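Local structure of putative glucose-6-phosphate 1-epimerase (Salmonella typhimurium, 2HTA) at residues A[201-206]-A[219-224]; A[185-190]-A[273-278]; A[225-230]-A[251-256]; A[191-196]-A[234-239]. The protein probably interconverts the alpha and beta anomers of D-glucose 6-phosphate, as a hexose-6-phosphate mutarotase related to aldose 1-epimerase. All coordinates share one frame; numbering follows the deposited sequence.

Contact 1. Residues A[201-206]-A[219-224]; sequences DKVNDA and PDRTDR
An antiparallel strand edge that frays into a turn joins residues 201-206 to 219-224, and charged side chains and Val203 carry the contact. Asp201 ends strand 198-201 and pairs with Arg224 of strand 222-226 as a non-hydrogen-bonded pair, and just beyond it Lys202 N donates to Asp223 O at 2.9 Å, almost along the C=O axis. Past this bond the chain turns, and Asp201 holds both the turn and the neighbouring strand. Its CG lies anti to the backbone N (chi1 -174°), which puts OD2 within 3.2 Å of Arg224 NH2 in a salt bridge. The fit is oblique: the carboxylate and guanidinium planes stand 67° apart, and the nitrogen meets OD2 from above the carboxylate plane. OD2 also accepts a nearly straight bond from Asn204 ND2 at 2.7 Å, so two donors grip one oxygen. OD1 accepts from a water, which in turn accepts from Asp223 N and Arg224 NE, while Gln216 holds Arg224 NH1. On the other side of the strand, Val203 CG2 sits over one face of the Arg221 guanidinium, 3.7 Å from NE, and equally close to Asp223 CB. The Lys202 chain bends at chi3 and lays CE 3.6 Å from Asp223 OD1; NZ stays beyond salt-bridge distance, though its charge could still help keep the carboxylate ionised. Asp223 is a substrate-binding residue by similarity, its side chain about 6 Å from that of the inferred active-site residue Glu282, consistent with this strand edge lying at the sugar site of the galactose mutarotase-like beta-sandwich.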
loop_
_atom_site.group_PDB
_atom_site.type_symbol
_atom_site.label_atom_id
_atom_site.label_comp_id
_atom_site.label_asym_id
_atom_site.label_seq_id
_atom_site.Cartn_x
_atom_site.Cartn_y
_atom_site.Cartn_z
ATOM N N ASP A 201 16.226 -3.207 12.746
ATOM C CA ASP A 201 16.221 -4.413 11.930
ATOM C C ASP A 201 15.366 -5.470 12.624
ATOM O O ASP A 201 15.836 -6.160 13.565
ATOM C CB ASP A 201 17.669 -4.908 11.780
ATOM C CG ASP A 201 17.805 -6.064 10.828
ATOM O OD1 ASP A 201 16.778 -6.671 10.502
ATOM O OD2 ASP A 201 18.953 -6.395 10.446
ATOM N N LYS A 202 14.138 -5.642 12.126
ATOM C CA LYS A 202 13.174 -6.567 12.712
ATOM C C LYS A 202 13.526 -8.036 12.433
ATOM O O LYS A 202 13.002 -8.930 13.081
ATOM C CB LYS A 202 11.788 -6.270 12.148
ATOM C CG LYS A 202 11.193 -5.011 12.790
ATOM C CD LYS A 202 9.668 -5.031 12.692
ATOM C CE LYS A 202 9.224 -4.090 11.586
ATOM N NZ LYS A 202 7.742 -3.921 11.594
ATOM N N VAL A 203 14.366 -8.271 11.428
ATOM C CA VAL A 203 14.835 -9.606 11.135
ATOM C C VAL A 203 15.827 -10.040 12.206
ATOM O O VAL A 203 15.910 -11.209 12.506
ATOM C CB VAL A 203 15.475 -9.757 9.726
ATOM C CG1 VAL A 203 16.160 -11.132 9.531
ATOM C CG2 VAL A 203 14.444 -9.571 8.626
ATOM N N ASN A 204 16.553 -9.099 12.785
ATOM C CA ASN A 204 17.657 -9.417 13.641
ATOM C C ASN A 204 17.456 -8.777 15.006
ATOM O O ASN A 204 18.163 -7.855 15.358
ATOM C CB ASN A 204 18.977 -8.938 12.996
ATOM C CG ASN A 204 19.318 -9.702 11.757
ATOM O OD1 ASN A 204 19.629 -10.878 11.830
ATOM N ND2 ASN A 204 19.261 -9.049 10.608
ATOM N N ASP A 205 16.444 -9.244 15.741
ATOM C CA ASP A 205 16.285 -8.886 17.160
ATOM C C ASP A 205 16.032 -7.410 17.438
ATOM O O ASP A 205 16.323 -6.904 18.548
ATOM C CB ASP A 205 17.491 -9.390 17.970
ATOM C CG ASP A 205 17.439 -10.898 18.202
ATOM O OD1 ASP A 205 16.333 -11.441 18.450
ATOM O OD2 ASP A 205 18.497 -11.547 18.136
ATOM N N ALA A 206 15.453 -6.731 16.443
ATOM C CA ALA A 206 15.172 -5.284 16.524
ATOM C C ALA A 206 16.412 -4.445 16.879
ATOM O O ALA A 206 16.320 -3.402 17.522
ATOM C CB ALA A 206 13.973 -4.984 17.395
ATOM N N PRO A 219 19.381 -8.621 -0.387
ATOM C CA PRO A 219 19.916 -9.898 -0.865
ATOM C C PRO A 219 19.158 -11.099 -0.316
ATOM O O PRO A 219 19.243 -12.205 -0.911
ATOM C CB PRO A 219 21.351 -9.874 -0.363
ATOM C CG PRO A 219 21.296 -9.050 0.996
ATOM C CD PRO A 219 20.242 -7.973 0.637
ATOM N N ASP A 220 18.408 -10.888 0.779
ATOM C CA ASP A 220 17.641 -11.945 1.443
ATOM C C ASP A 220 16.504 -11.262 2.200
ATOM O O ASP A 220 16.300 -10.036 2.064
ATOM C CB ASP A 220 18.550 -12.647 2.451
ATOM N N ARG A 221 15.812 -11.999 3.060
ATOM C CA ARG A 221 14.795 -11.403 3.935
ATOM C C ARG A 221 15.323 -10.163 4.641
ATOM O O ARG A 221 16.321 -10.222 5.393
ATOM C CB ARG A 221 14.300 -12.397 4.958
ATOM C CG ARG A 221 13.141 -11.885 5.776
ATOM C CD ARG A 221 12.806 -12.960 6.819
ATOM N NE ARG A 221 12.081 -12.360 7.946
ATOM C CZ ARG A 221 12.238 -12.712 9.219
ATOM N NH1 ARG A 221 13.103 -13.663 9.551
ATOM N NH2 ARG A 221 11.526 -12.106 10.160
ATOM N N THR A 222 14.632 -9.039 4.385
ATOM C CA THR A 222 14.997 -7.720 4.882
ATOM C C THR A 222 13.732 -7.074 5.459
ATOM O O THR A 222 12.676 -7.137 4.826
ATOM C CB THR A 222 15.525 -6.849 3.711
ATOM O OG1 THR A 222 16.657 -7.483 3.152
ATOM C CG2 THR A 222 15.943 -5.447 4.199
ATOM N N ASP A 223 13.798 -6.539 6.682
ATOM C CA ASP A 223 12.611 -5.975 7.322
ATOM C C ASP A 223 13.098 -4.901 8.268
ATOM O O ASP A 223 13.536 -5.191 9.374
ATOM C CB ASP A 223 11.796 -7.059 8.064
ATOM C CG ASP A 223 10.419 -6.553 8.506
ATOM O OD1 ASP A 223 10.122 -5.331 8.292
ATOM O OD2 ASP A 223 9.614 -7.365 9.042
ATOM N N ARG A 224 13.103 -3.662 7.793
ATOM C CA ARG A 224 13.776 -2.564 8.464
ATOM C C ARG A 224 12.863 -1.359 8.579
ATOM O O ARG A 224 12.138 -0.996 7.611
ATOM C CB ARG A 224 15.063 -2.186 7.715
ATOM C CG ARG A 224 16.159 -3.267 7.999
ATOM C CD ARG A 224 17.280 -3.229 7.028
ATOM N NE ARG A 224 18.206 -4.275 7.483
ATOM C CZ ARG A 224 19.515 -4.199 7.365
ATOM N NH1 ARG A 224 20.057 -3.148 6.752
ATOM N NH2 ARG A 224 20.275 -5.176 7.858
HETATM O O HOH W 1 16.519 -6.714 7.914
#

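Contact 2. Residues A[185-190]-A[273-278]; sequences GDIANV and DGYKTF
Ile187 points its side chain at the turn formed by residues 273-278 and spreads its branches along that turn's backbone. CG1 is anti to the backbone N (chi1 -177°), leaving CG2 in the crowded position between N and the carbonyl carbon. From there CG2 rests 3.5 Å from Tyr275 O and makes a looser contact, 4.2 Å, with Tyr275 CD1, approaching the ring obliquely. The other branch runs on to CD1, which ends 3.5 Å from Phe278 O. The Tyr275 ring itself, with CG in the crowded position (chi1 77°), has the CG of its neighbour Lys276 over one face. Each segment holds a short 3-10 turn within a loop: residues 185-190 connect strand 172-183 to strand 191-193, while residues 273-278 lead into strand 278-286, so the contact pins together two connections of the beta-sandwich typical of the mutarotase fold. Its polar link is Ile187 N to Lys276 O, 2.8 Å, with the donor above the carbonyl plane; Asp186 CA adds a CA-H...O contact to the same oxygen. Beside it an Asx turn, Asp186 OD1 accepting from Ala188 N at 3.0 Å, leads into the 3-10 turn. The methyl CG2 of Thr277 leans on Gly185 O at 3.7 Å. Asn258 ND2 binds both Tyr275 O and Phe278 O, the two carbonyls that Ile187 covers with carbon. Phe278 points away from Ile187 and meets the rings of Trp75 and Tyr181; its side chain is about 6 Å from that of Arg89, a substrate-binding residue by similarity.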
loop_
_atom_site.group_PDB
_atom_site.type_symbol
_atom_site.label_atom_id
_atom_site.label_comp_id
_atom_site.label_asym_id
_atom_site.label_seq_id
_atom_site.Cartn_x
_atom_site.Cartn_y
_atom_site.Cartn_z
ATOM N N GLY A 185 11.915 -5.698 -11.480
ATOM C CA GLY A 185 12.347 -6.793 -12.394
ATOM C C GLY A 185 12.963 -7.968 -11.681
ATOM O O GLY A 185 12.634 -9.144 -11.963
ATOM N N ASP A 186 13.865 -7.664 -10.758
ATOM C CA ASP A 186 14.540 -8.692 -9.985
ATOM C C ASP A 186 15.050 -8.145 -8.673
ATOM O O ASP A 186 15.963 -7.308 -8.641
ATOM C CB ASP A 186 15.737 -9.156 -10.806
ATOM C CG ASP A 186 16.481 -10.325 -10.187
ATOM O OD1 ASP A 186 16.313 -10.657 -8.999
ATOM O OD2 ASP A 186 17.246 -10.935 -10.949
ATOM N N ILE A 187 14.547 -8.684 -7.576
ATOM C CA ILE A 187 14.888 -8.127 -6.268
ATOM C C ILE A 187 16.410 -8.158 -5.998
ATOM O O ILE A 187 16.957 -7.321 -5.273
ATOM C CB ILE A 187 14.139 -8.891 -5.160
ATOM C CG1 ILE A 187 14.415 -8.286 -3.782
ATOM C CG2 ILE A 187 14.521 -10.360 -5.186
ATOM C CD1 ILE A 187 13.800 -6.888 -3.544
ATOM N N ALA A 188 17.095 -9.130 -6.597
ATOM C CA ALA A 188 18.515 -9.329 -6.373
ATOM C C ALA A 188 19.319 -8.135 -6.865
ATOM O O ALA A 188 20.433 -7.919 -6.404
ATOM C CB ALA A 188 19.009 -10.636 -7.086
ATOM N N ASN A 189 18.806 -7.348 -7.799
ATOM C CA ASN A 189 19.594 -6.164 -8.133
ATOM C C ASN A 189 19.036 -4.846 -7.581
ATOM O O ASN A 189 19.622 -3.777 -7.821
ATOM C CB ASN A 189 19.868 -6.018 -9.638
ATOM C CG ASN A 189 18.613 -5.839 -10.447
ATOM O OD1 ASN A 189 17.798 -4.920 -10.197
ATOM N ND2 ASN A 189 18.439 -6.710 -11.433
ATOM N N VAL A 190 17.912 -4.920 -6.874
ATOM C CA VAL A 190 17.231 -3.693 -6.439
ATOM C C VAL A 190 18.040 -3.032 -5.336
ATOM O O VAL A 190 18.551 -3.702 -4.465
ATOM C CB VAL A 190 15.791 -4.005 -5.951
ATOM C CG1 VAL A 190 15.205 -2.793 -5.215
ATOM C CG2 VAL A 190 14.945 -4.364 -7.140
ATOM N N ASP A 273 7.742 -17.911 -5.751
ATOM C CA ASP A 273 8.768 -16.988 -6.247
ATOM C C ASP A 273 8.326 -15.502 -6.237
ATOM O O ASP A 273 8.986 -14.651 -6.851
ATOM C CB ASP A 273 9.194 -17.354 -7.669
ATOM C CG ASP A 273 10.103 -18.566 -7.695
ATOM O OD1 ASP A 273 10.754 -18.856 -6.641
ATOM O OD2 ASP A 273 10.177 -19.237 -8.751
ATOM N N GLY A 274 7.217 -15.199 -5.568
ATOM C CA GLY A 274 6.706 -13.801 -5.539
ATOM C C GLY A 274 7.724 -12.762 -5.098
ATOM O O GLY A 274 7.785 -11.632 -5.642
ATOM N N TYR A 275 8.520 -13.120 -4.099
ATOM C CA TYR A 275 9.521 -12.197 -3.538
ATOM C C TYR A 275 10.505 -11.672 -4.575
ATOM O O TYR A 275 11.074 -10.617 -4.385
ATOM C CB TYR A 275 10.298 -12.850 -2.402
ATOM C CG TYR A 275 11.366 -13.829 -2.934
ATOM C CD1 TYR A 275 12.725 -13.448 -3.010
ATOM C CD2 TYR A 275 11.002 -15.085 -3.416
ATOM C CE1 TYR A 275 13.694 -14.306 -3.523
ATOM C CE2 TYR A 275 11.957 -15.944 -3.930
ATOM C CZ TYR A 275 13.296 -15.550 -3.968
ATOM O OH TYR A 275 14.227 -16.439 -4.475
ATOM N N LYS A 276 10.690 -12.397 -5.677
ATOM C CA LYS A 276 11.565 -11.979 -6.750
ATOM C C LYS A 276 11.176 -10.651 -7.426
ATOM O O LYS A 276 12.044 -9.970 -7.931
ATOM C CB LYS A 276 11.644 -13.061 -7.829
ATOM C CG LYS A 276 12.499 -14.226 -7.313
ATOM C CD LYS A 276 12.672 -15.315 -8.347
ATOM C CE LYS A 276 13.712 -16.328 -7.850
ATOM N NZ LYS A 276 14.108 -17.319 -8.919
ATOM N N THR A 277 9.879 -10.343 -7.485
ATOM C CA THR A 277 9.431 -9.227 -8.303
ATOM C C THR A 277 8.726 -8.098 -7.538
ATOM O O THR A 277 8.030 -7.257 -8.147
ATOM C CB THR A 277 8.570 -9.700 -9.483
ATOM O OG1 THR A 277 7.517 -10.549 -8.995
ATOM C CG2 THR A 277 9.471 -10.492 -10.468
ATOM N N PHE A 278 8.966 -8.030 -6.226
ATOM C CA PHE A 278 8.551 -6.830 -5.493
ATOM C C PHE A 278 9.504 -6.415 -4.400
ATOM O O PHE A 278 10.297 -7.239 -3.880
ATOM C CB PHE A 278 7.112 -6.970 -4.963
ATOM C CG PHE A 278 6.994 -7.801 -3.690
ATOM C CD1 PHE A 278 7.149 -7.219 -2.420
ATOM C CD2 PHE A 278 6.722 -9.172 -3.774
ATOM C CE1 PHE A 278 7.044 -7.989 -1.256
ATOM C CE2 PHE A 278 6.590 -9.951 -2.595
ATOM C CZ PHE A 278 6.738 -9.350 -1.359
#

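Contact 3. Residues A[225-230]-A[251-256]; sequences VYLNPE and HLNVVG
Strands 222-226 and 253-258 run antiparallel here, Val225 facing Val255 as a non-hydrogen-bonded pair and Tyr226 facing Val254 as a hydrogen-bonded one, with Tyr226 N reaching Val254 O at 2.7 Å nearly along the C=O axis and a weak return bond from Val254 N. Both belong to the curled sheet of the mutarotase-like beta-sandwich, and a classic beta bulge at Leu252 and Asn253, opposite Val284, precedes the pairing. On the face of Val225 and Val255, the CG2 methyls of the two valines touch at 4.0 Å, while Val225 CG1 crosses to Asn253 CB. Val255 also packs on Glu282, an inferred active-site residue, so this face probably borders the active site. The Asn253 amide turns to strand 278-286 and the loop after it, its OD1 accepting from Ala286 N and its ND2 bonded to Thr287. On the other face the Tyr226 ring, CG anti to the carbonyl carbon (chi1 -58°), presents its edge to the neighbouring strand: CD1 lies 3.3 Å from Val254 O, Gly256 N is in the ring plane beside CE1, and the hydroxyl goes on to Gln216. Beyond the strands, waters bridge Leu227 O to Leu252 O and Pro229 O to His251 NE2. Pro229 and Val254 slide past each other in opposite directions, tightly enough that Pro229 CG stands only 3.5 Å from Val254 CG2.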
loop_
_atom_site.group_PDB
_atom_site.type_symbol
_atom_site.label_atom_id
_atom_site.label_comp_id
_atom_site.label_asym_id
_atom_site.label_seq_id
_atom_site.Cartn_x
_atom_site.Cartn_y
_atom_site.Cartn_z
ATOM N N VAL A 225 12.874 -0.751 9.770
ATOM C CA VAL A 225 12.173 0.490 10.030
ATOM C C VAL A 225 13.181 1.626 10.039
ATOM O O VAL A 225 14.040 1.715 10.930
ATOM C CB VAL A 225 11.448 0.486 11.420
ATOM C CG1 VAL A 225 10.629 1.789 11.568
ATOM C CG2 VAL A 225 10.595 -0.810 11.597
ATOM N N TYR A 226 13.165 2.476 9.026
ATOM C CA TYR A 226 14.083 3.612 9.000
ATOM C C TYR A 226 13.549 4.760 9.871
ATOM O O TYR A 226 12.395 5.149 9.763
ATOM C CB TYR A 226 14.342 4.029 7.513
ATOM C CG TYR A 226 14.905 2.813 6.782
ATOM C CD1 TYR A 226 14.066 1.906 6.159
ATOM C CD2 TYR A 226 16.288 2.514 6.837
ATOM C CE1 TYR A 226 14.587 0.769 5.532
ATOM C CE2 TYR A 226 16.794 1.398 6.241
ATOM C CZ TYR A 226 15.932 0.517 5.598
ATOM O OH TYR A 226 16.431 -0.603 4.985
ATOM N N LEU A 227 14.413 5.289 10.736
ATOM C CA LEU A 227 14.033 6.292 11.749
ATOM C C LEU A 227 14.249 7.718 11.255
ATOM O O LEU A 227 13.702 8.661 11.816
ATOM C CB LEU A 227 14.890 6.038 13.003
ATOM C CG LEU A 227 14.700 4.642 13.621
ATOM C CD1 LEU A 227 15.589 4.566 14.873
ATOM C CD2 LEU A 227 13.252 4.444 13.956
ATOM N N ASN A 228 15.042 7.886 10.186
ATOM C CA ASN A 228 15.415 9.211 9.746
ATOM C C ASN A 228 15.562 9.259 8.201
ATOM O O ASN A 228 16.530 9.810 7.679
ATOM C CB ASN A 228 16.720 9.616 10.401
ATOM C CG ASN A 228 17.029 11.093 10.264
ATOM O OD1 ASN A 228 16.142 11.972 10.333
ATOM N ND2 ASN A 228 18.316 11.387 10.068
ATOM N N PRO A 229 14.581 8.686 7.485
ATOM C CA PRO A 229 14.645 8.648 6.035
ATOM C C PRO A 229 14.355 10.035 5.463
ATOM O O PRO A 229 13.750 10.899 6.133
ATOM C CB PRO A 229 13.524 7.642 5.676
ATOM C CG PRO A 229 12.472 7.926 6.761
ATOM C CD PRO A 229 13.353 8.033 7.998
ATOM N N GLU A 230 14.813 10.258 4.221
ATOM C CA GLU A 230 14.507 11.466 3.516
ATOM C C GLU A 230 13.069 11.399 3.015
ATOM O O GLU A 230 12.496 10.335 2.995
ATOM C CB GLU A 230 15.477 11.641 2.359
ATOM C CG GLU A 230 16.936 11.923 2.797
ATOM C CD GLU A 230 17.971 11.578 1.728
ATOM O OE1 GLU A 230 17.679 11.524 0.519
ATOM O OE2 GLU A 230 19.131 11.443 2.118
ATOM N N HIS A 251 4.577 11.429 7.892
ATOM C CA HIS A 251 4.975 10.131 8.443
ATOM C C HIS A 251 6.038 10.329 9.473
ATOM O O HIS A 251 6.549 11.470 9.668
ATOM C CB HIS A 251 5.626 9.261 7.283
ATOM C CG HIS A 251 6.889 9.872 6.816
ATOM N ND1 HIS A 251 6.908 11.145 6.266
ATOM C CD2 HIS A 251 8.178 9.510 6.975
ATOM C CE1 HIS A 251 8.159 11.477 6.003
ATOM N NE2 HIS A 251 8.949 10.527 6.453
ATOM N N LEU A 252 6.385 9.223 10.159
ATOM C CA LEU A 252 7.570 9.199 11.045
ATOM C C LEU A 252 8.696 8.309 10.547
ATOM O O LEU A 252 9.889 8.557 10.829
ATOM C CB LEU A 252 7.188 8.712 12.456
ATOM C CG LEU A 252 7.698 9.456 13.669
ATOM C CD1 LEU A 252 7.504 11.051 13.508
ATOM C CD2 LEU A 252 6.938 8.885 14.878
ATOM N N ASN A 253 8.344 7.292 9.782
ATOM C CA ASN A 253 9.236 6.214 9.472
ATOM C C ASN A 253 9.008 5.782 8.034
ATOM O O ASN A 253 7.955 6.086 7.446
ATOM C CB ASN A 253 8.894 4.966 10.355
ATOM C CG ASN A 253 8.737 5.304 11.810
ATOM O OD1 ASN A 253 7.684 4.998 12.422
ATOM N ND2 ASN A 253 9.791 5.901 12.411
ATOM N N VAL A 254 9.982 5.072 7.483
ATOM C CA VAL A 254 9.765 4.319 6.239
ATOM C C VAL A 254 10.124 2.898 6.546
ATOM O O VAL A 254 11.035 2.695 7.336
ATOM C CB VAL A 254 10.625 4.871 5.109
ATOM C CG1 VAL A 254 10.582 3.965 3.827
ATOM C CG2 VAL A 254 10.114 6.285 4.782
ATOM N N VAL A 255 9.382 1.917 5.993
ATOM C CA VAL A 255 9.757 0.532 6.119
ATOM C C VAL A 255 10.144 -0.051 4.778
ATOM O O VAL A 255 9.455 0.200 3.782
ATOM C CB VAL A 255 8.628 -0.291 6.768
ATOM C CG1 VAL A 255 8.852 -1.813 6.636
ATOM C CG2 VAL A 255 8.611 0.108 8.257
ATOM N N GLY A 256 11.283 -0.727 4.738
ATOM C CA GLY A 256 11.654 -1.477 3.555
ATOM C C GLY A 256 11.519 -2.962 3.894
ATOM O O GLY A 256 12.049 -3.414 4.918
HETATM O O HOH W 2 11.496 8.239 13.461
HETATM O O HOH W 3 11.501 10.805 10.377
HETATM O O HOH W 4 11.559 11.066 7.612
#

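Contact 4. Residues A[191-196]-A[234-239]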
loop_
_atom_site.group_PDB
_atom_site.type_symbol
_atom_site.label_atom_id
_atom_site.label_comp_id
_atom_site.label_asym_id
_atom_site.label_seq_id
_atom_site.Cartn_x
_atom_site.Cartn_y
_atom_site.Cartn_z
ATOM N N LYS A 191 18.212 -1.722 -5.416
ATOM C CA LYS A 191 18.580 -0.961 -4.242
ATOM C C LYS A 191 17.622 0.209 -4.046
ATOM O O LYS A 191 17.043 0.781 -5.029
ATOM C CB LYS A 191 20.038 -0.513 -4.281
ATOM C CG LYS A 191 20.332 0.398 -5.449
ATOM C CD LYS A 191 21.860 0.453 -5.763
ATOM C CE LYS A 191 22.074 1.338 -7.011
ATOM N NZ LYS A 191 23.521 1.764 -7.287
ATOM N N VAL A 192 17.434 0.572 -2.780
ATOM C CA VAL A 192 16.599 1.726 -2.440
ATOM C C VAL A 192 17.475 2.747 -1.739
ATOM O O VAL A 192 18.177 2.406 -0.784
ATOM C CB VAL A 192 15.401 1.307 -1.543
ATOM C CG1 VAL A 192 14.523 2.540 -1.187
ATOM C CG2 VAL A 192 14.567 0.237 -2.282
ATOM N N SER A 193 17.444 3.988 -2.215
ATOM C CA SER A 193 18.235 5.058 -1.607
ATOM C C SER A 193 17.291 6.040 -0.933
ATOM O O SER A 193 16.055 5.908 -1.071
ATOM C CB SER A 193 19.091 5.768 -2.689
ATOM O OG SER A 193 18.263 6.259 -3.702
ATOM N N GLY A 194 17.864 7.042 -0.257
ATOM C CA GLY A 194 17.120 8.088 0.389
ATOM C C GLY A 194 16.610 7.632 1.747
ATOM O O GLY A 194 15.780 8.293 2.351
ATOM N N LEU A 195 17.159 6.541 2.244
ATOM C CA LEU A 195 16.667 5.940 3.517
ATOM C C LEU A 195 17.328 6.453 4.799
ATOM O O LEU A 195 16.998 5.987 5.915
ATOM C CB LEU A 195 16.746 4.413 3.449
ATOM C CG LEU A 195 15.802 3.763 2.428
ATOM C CD1 LEU A 195 16.152 2.272 2.250
ATOM C CD2 LEU A 195 14.308 3.943 2.718
ATOM N N GLY A 196 18.215 7.427 4.662
ATOM C CA GLY A 196 18.792 8.058 5.838
ATOM C C GLY A 196 19.853 7.215 6.544
ATOM O O GLY A 196 20.729 6.621 5.887
ATOM N N VAL A 234 14.127 6.306 -3.208
ATOM C CA VAL A 234 14.213 6.025 -4.636
ATOM C C VAL A 234 14.534 4.551 -4.824
ATOM O O VAL A 234 15.555 4.064 -4.288
ATOM C CB VAL A 234 15.297 6.871 -5.324
ATOM C CG1 VAL A 234 15.385 6.511 -6.843
ATOM C CG2 VAL A 234 15.071 8.371 -5.081
ATOM N N ILE A 235 13.666 3.848 -5.554
ATOM C CA ILE A 235 13.877 2.412 -5.877
ATOM C C ILE A 235 14.580 2.391 -7.256
ATOM O O ILE A 235 14.045 2.955 -8.229
ATOM C CB ILE A 235 12.560 1.610 -6.010
ATOM C CG1 ILE A 235 11.734 1.795 -4.708
ATOM C CG2 ILE A 235 12.832 0.095 -6.429
ATOM C CD1 ILE A 235 10.313 1.238 -4.768
ATOM N N HIS A 236 15.757 1.791 -7.312
ATOM C CA HIS A 236 16.523 1.747 -8.578
ATOM C C HIS A 236 16.365 0.357 -9.141
ATOM O O HIS A 236 16.772 -0.603 -8.488
ATOM C CB HIS A 236 17.996 1.997 -8.268
ATOM C CG HIS A 236 18.237 3.279 -7.540
ATOM N ND1 HIS A 236 18.636 4.422 -8.177
ATOM C CD2 HIS A 236 18.152 3.589 -6.221
ATOM C CE1 HIS A 236 18.773 5.401 -7.294
ATOM N NE2 HIS A 236 18.476 4.917 -6.092
ATOM N N ASP A 237 15.842 0.258 -10.379
ATOM C CA ASP A 237 15.558 -1.020 -11.002
ATOM C C ASP A 237 16.240 -1.130 -12.363
ATOM O O ASP A 237 15.742 -0.592 -13.335
ATOM C CB ASP A 237 14.048 -1.184 -11.206
ATOM C CG ASP A 237 13.667 -2.588 -11.685
ATOM O OD1 ASP A 237 14.501 -3.382 -12.218
ATOM O OD2 ASP A 237 12.495 -2.899 -11.542
ATOM N N ALA A 238 17.379 -1.799 -12.399
ATOM C CA ALA A 238 18.182 -1.940 -13.618
ATOM C C ALA A 238 17.453 -2.830 -14.635
ATOM O O ALA A 238 17.541 -2.594 -15.863
ATOM C CB ALA A 238 19.566 -2.537 -13.265
ATOM N N THR A 239 16.704 -3.822 -14.143
ATOM C CA THR A 239 16.015 -4.764 -15.034
ATOM C C THR A 239 14.854 -4.146 -15.843
ATOM O O THR A 239 14.772 -4.313 -17.071
ATOM C CB THR A 239 15.545 -5.973 -14.260
ATOM O OG1 THR A 239 16.676 -6.535 -13.554
ATOM C CG2 THR A 239 14.904 -6.998 -15.201
#
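His236 leaves its strand with CG anti to the carbonyl carbon (chi1 -56°), and its side chain lies across the neighbouring strand. CB starts 3.6 Å from Lys191 O and also meets Lys191 CG. At the ring, CG keeps near the same two atoms, and CD2 comes to 3.2 Å from Lys191 O, which lies in the ring plane. At the tip NE2 meets Ser193 OG at 2.7 Å, again in plane, in a hydrogen bond whose donor may be either group; CD2 and CE1 flank Ser193 OG on the two sides of NE2. Ser193 OG is presented from the crowded position between N and the carbonyl carbon (chi1 57°). One face of the imidazole carries Val234 CG1, offset to the rim, so a hydrogen bond at the edge and a methyl over the face together fix the ring's rotation. The ring lies along the antiparallel pairing of strands 191-193 and 232-237 in the large sheet of the mutarotase-like beta-sandwich, the axes of the two short segments inclined at 150°. His236 N binds Lys191 O almost straight, and Ser193 and Val234 exchange two further backbone bonds. Lys191, Ser193, Val234 and His236 share one face; Val192 and Ile235 occupy the other, side by side, with Val192 CG2 4.0 Å from Ile235 CG1. Both of these buried side chains pack on Val281 of strand 278-286, against the second sheet.

From the N terminus, residues 185-190 come first and meet 273-278 only near the end, so contact 2 closes the longest loop and encloses the other three. Residues 191-196 follow at once and wait for 234-239; contact 1, 201-206 with 219-224, closes wholly within that span. Contact 3 opens at 225-230, directly after contact 1 on the same strand, and ends at 251-256, beyond 234-239, so contacts 3 and 4 cross. They touch where Glu230 N lies 2.9 Å from Gly194 O, joining the loops that leave strands 222-226 and 191-193, which belong to different sheets. Contact 2 meets contact 4 through Gly185 N and Asp237 OD2, tying the loops to the large sheet's strands.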